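Local coordinates for protein serine--tRNA ligase, cytoplasmic (Candida albicans, PDB 3QO8) that catalyses the attachment of serine to tRNA(Ser), activating serine with ATP to Ser-AMP and then transferring it to the acceptor end of the tRNA, at residues A[209-214]-A[242-247]. Residues are numbered along the deposited sequence; the frame is centred on the assembly and turned at random.
Sequences APVMMN and YLIATS. With SSA (5'-O-(N-(L-seryl)-sulfamoyl)adenosine), chain B.
The end of class II motif 1, with its characteristic proline P210, pairs here with the strand leading into the serine-binding TXE loop (T246-S247-E248), M212 and M213 lying antiparallel to L243 and Y242. M213 and Y242 form the hydrogen-bonded pair: M213 N gives a bond of 2.9 Å to Y242 O, and Y242 N returns one of 3.0 Å to M213 O. Next along, I244 N bonds to V211 O at 2.9 Å, the donor standing 36° out of the carbonyl plane. That oxygen also receives the CA-H of L243, while Y242 O receives the CA-H of M212.

Beyond the paired residues I244 points at segment 209-214. Its chi1 of 69° sets CG1 against V211 CA, and the extended second torsion (177°) carries CD1 on to within 3.5 Å of P210 O, a buried oxygen without a polar partner in the model. The other branch, CG2, packs 3.8 Å from M213 CG and also touches its sulfur, the two side chains crossing at about a right angle. M212 and L243 run side by side in the same direction, with M212 CG 3.9 Å from L243 CD2. Farther on, A209 CB meets CB of S247, probably also part of the serine site.

T246 OG1 accepts a 3.0 Å hydrogen bond from N10 of the seryl-sulfamoyl-adenosine; K300 NZ and E248 N hold the same oxygen, fixing it between ligand and protein. Strand 239-243 lies between 212-214 and 233-236, P250 of helix 248-252 covers A209, M213 and I244, and strand 269-278 packs on V211 and L243. The face of M212 and L243 looks onto the dimer interface, where M212 meets L243 of the second subunit and N214 makes backbone hydrogen bonds to that subunit.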
loop_
_atom_site.group_PDB
_atom_site.type_symbol
_atom_site.label_atom_id
_atom_site.label_comp_id
_atom_site.label_asym_id
_atom_site.label_seq_id
_atom_site.Cartn_x
_atom_site.Cartn_y
_atom_site.Cartn_z
ATOM N N ALA A 209 9.816 -2.113 4.335
ATOM C CA ALA A 209 8.969 -3.096 4.992
ATOM C C ALA A 209 7.740 -3.397 4.156
ATOM O O ALA A 209 7.238 -2.520 3.448
ATOM C CB ALA A 209 8.545 -2.559 6.391
ATOM N N PRO A 210 7.227 -4.629 4.259
ATOM C CA PRO A 210 5.949 -4.949 3.615
ATOM C C PRO A 210 4.837 -4.182 4.323
ATOM O O PRO A 210 4.975 -3.876 5.506
ATOM C CB PRO A 210 5.807 -6.451 3.863
ATOM C CG PRO A 210 6.603 -6.697 5.113
ATOM C CD PRO A 210 7.760 -5.760 5.042
ATOM N N VAL A 211 3.766 -3.849 3.617
ATOM C CA VAL A 211 2.692 -3.062 4.226
ATOM C C VAL A 211 1.516 -3.904 4.690
ATOM O O VAL A 211 0.514 -3.366 5.184
ATOM C CB VAL A 211 2.174 -1.955 3.277
ATOM C CG1 VAL A 211 3.285 -0.966 2.986
ATOM C CG2 VAL A 211 1.623 -2.559 1.987
ATOM N N MET A 212 1.632 -5.222 4.518
ATOM C CA MET A 212 0.669 -6.162 5.085
ATOM C C MET A 212 1.348 -7.009 6.150
ATOM O O MET A 212 2.524 -7.359 6.020
ATOM C CB MET A 212 0.123 -7.095 4.008
ATOM C CG MET A 212 -0.752 -6.407 2.997
ATOM S SD MET A 212 -1.506 -7.596 1.888
ATOM C CE MET A 212 -2.249 -6.482 0.692
ATOM N N MET A 213 0.608 -7.345 7.198
ATOM C CA MET A 213 1.126 -8.196 8.268
ATOM C C MET A 213 0.098 -9.230 8.649
ATOM O O MET A 213 -1.102 -8.947 8.627
ATOM C CB MET A 213 1.476 -7.379 9.514
ATOM C CG MET A 213 2.819 -6.692 9.458
ATOM S SD MET A 213 3.214 -5.869 11.020
ATOM C CE MET A 213 3.604 -7.197 12.147
ATOM N N ASN A 214 0.571 -10.424 9.002
ATOM C CA ASN A 214 -0.299 -11.446 9.563
ATOM C C ASN A 214 -0.888 -10.919 10.862
ATOM O O ASN A 214 -0.233 -10.165 11.573
ATOM C CB ASN A 214 0.482 -12.732 9.833
ATOM C CG ASN A 214 0.823 -13.489 8.553
ATOM O OD1 ASN A 214 0.037 -13.513 7.605
ATOM N ND2 ASN A 214 1.997 -14.107 8.525
ATOM N N TYR A 242 -3.599 -7.423 8.073
ATOM C CA TYR A 242 -3.783 -6.001 8.325
ATOM C C TYR A 242 -2.809 -5.184 7.487
ATOM O O TYR A 242 -1.683 -5.610 7.248
ATOM C CB TYR A 242 -3.565 -5.702 9.806
ATOM C CG TYR A 242 -4.679 -6.224 10.680
ATOM C CD1 TYR A 242 -5.771 -5.429 10.990
ATOM C CD2 TYR A 242 -4.654 -7.523 11.169
ATOM C CE1 TYR A 242 -6.800 -5.903 11.778
ATOM C CE2 TYR A 242 -5.680 -8.008 11.957
ATOM C CZ TYR A 242 -6.750 -7.196 12.259
ATOM O OH TYR A 242 -7.773 -7.678 13.047
ATOM N N LEU A 243 -3.245 -4.011 7.045
ATOM C CA LEU A 243 -2.323 -3.009 6.528
ATOM C C LEU A 243 -1.632 -2.308 7.696
ATOM O O LEU A 243 -2.262 -2.035 8.727
ATOM C CB LEU A 243 -3.077 -1.991 5.676
ATOM C CG LEU A 243 -3.525 -2.527 4.310
ATOM C CD1 LEU A 243 -4.359 -1.464 3.601
ATOM C CD2 LEU A 243 -2.310 -2.902 3.471
ATOM N N ILE A 244 -0.347 -2.008 7.546
ATOM C CA ILE A 244 0.410 -1.386 8.629
ATOM C C ILE A 244 0.112 0.105 8.748
ATOM O O ILE A 244 -0.173 0.756 7.748
ATOM C CB ILE A 244 1.935 -1.607 8.461
ATOM C CG1 ILE A 244 2.486 -0.812 7.265
ATOM C CG2 ILE A 244 2.245 -3.136 8.353
ATOM C CD1 ILE A 244 4.017 -0.919 7.076
ATOM N N ALA A 245 0.164 0.625 9.980
ATOM C CA ALA A 245 0.008 2.050 10.252
ATOM C C ALA A 245 1.353 2.760 10.206
ATOM O O ALA A 245 1.420 3.984 10.095
ATOM C CB ALA A 245 -0.662 2.258 11.645
ATOM N N THR A 246 2.432 1.985 10.286
ATOM C CA THR A 246 3.782 2.543 10.348
ATOM C C THR A 246 4.761 1.394 10.184
ATOM O O THR A 246 4.480 0.280 10.628
ATOM C CB THR A 246 4.054 3.265 11.721
ATOM O OG1 THR A 246 5.466 3.363 11.945
ATOM C CG2 THR A 246 3.441 2.487 12.878
ATOM N N SER A 247 5.902 1.652 9.547
ATOM C CA SER A 247 6.904 0.599 9.387
ATOM C C SER A 247 7.442 0.097 10.727
ATOM O O SER A 247 8.072 -0.962 10.796
ATOM C CB SER A 247 8.041 1.015 8.437
ATOM O OG SER A 247 8.755 2.148 8.924
HETATM N N10 SSA B . 6.307 4.706 14.496
HETATM C CA SSA B . 5.998 5.954 15.191
HETATM C CB SSA B . 7.099 6.982 14.936
HETATM O OG SSA B . 7.062 7.432 13.567
HETATM C C9 SSA B . 4.672 6.493 14.732
HETATM O O9 SSA B . 4.051 5.972 13.814
HETATM N N8 SSA B . 4.226 7.567 15.377
HETATM S S1 SSA B . 3.005 8.459 14.846
HETATM O O1S SSA B . 1.737 7.796 14.942
HETATM O O2S SSA B . 2.979 9.672 15.593
HETATM O "O5'" SSA B . 3.257 8.850 13.377
HETATM C "C5'" SSA B . 4.478 9.449 12.979
HETATM C "C4'" SSA B . 4.182 10.668 12.099
HETATM O "O4'" SSA B . 3.438 10.342 10.919
HETATM C "C3'" SSA B . 3.344 11.726 12.782
HETATM O "O3'" SSA B . 4.160 12.495 13.678
HETATM C "C2'" SSA B . 2.843 12.517 11.580
HETATM O "O2'" SSA B . 3.870 13.406 11.101
HETATM C "C1'" SSA B . 2.627 11.439 10.517
HETATM N N9 SSA B . 1.210 11.021 10.491
HETATM C C8 SSA B . 0.551 10.336 11.438
HETATM N N7 SSA B . -0.728 10.168 11.039
HETATM C C5 SSA B . -0.851 10.750 9.831
HETATM C C6 SSA B . -1.902 10.883 8.944
HETATM N N6 SSA B . -3.104 10.359 9.268
HETATM N N1 SSA B . -1.706 11.534 7.775
HETATM C C2 SSA B . -0.508 12.048 7.474
HETATM N N3 SSA B . 0.532 11.925 8.309
HETATM C C4 SSA B . 0.373 11.292 9.494
#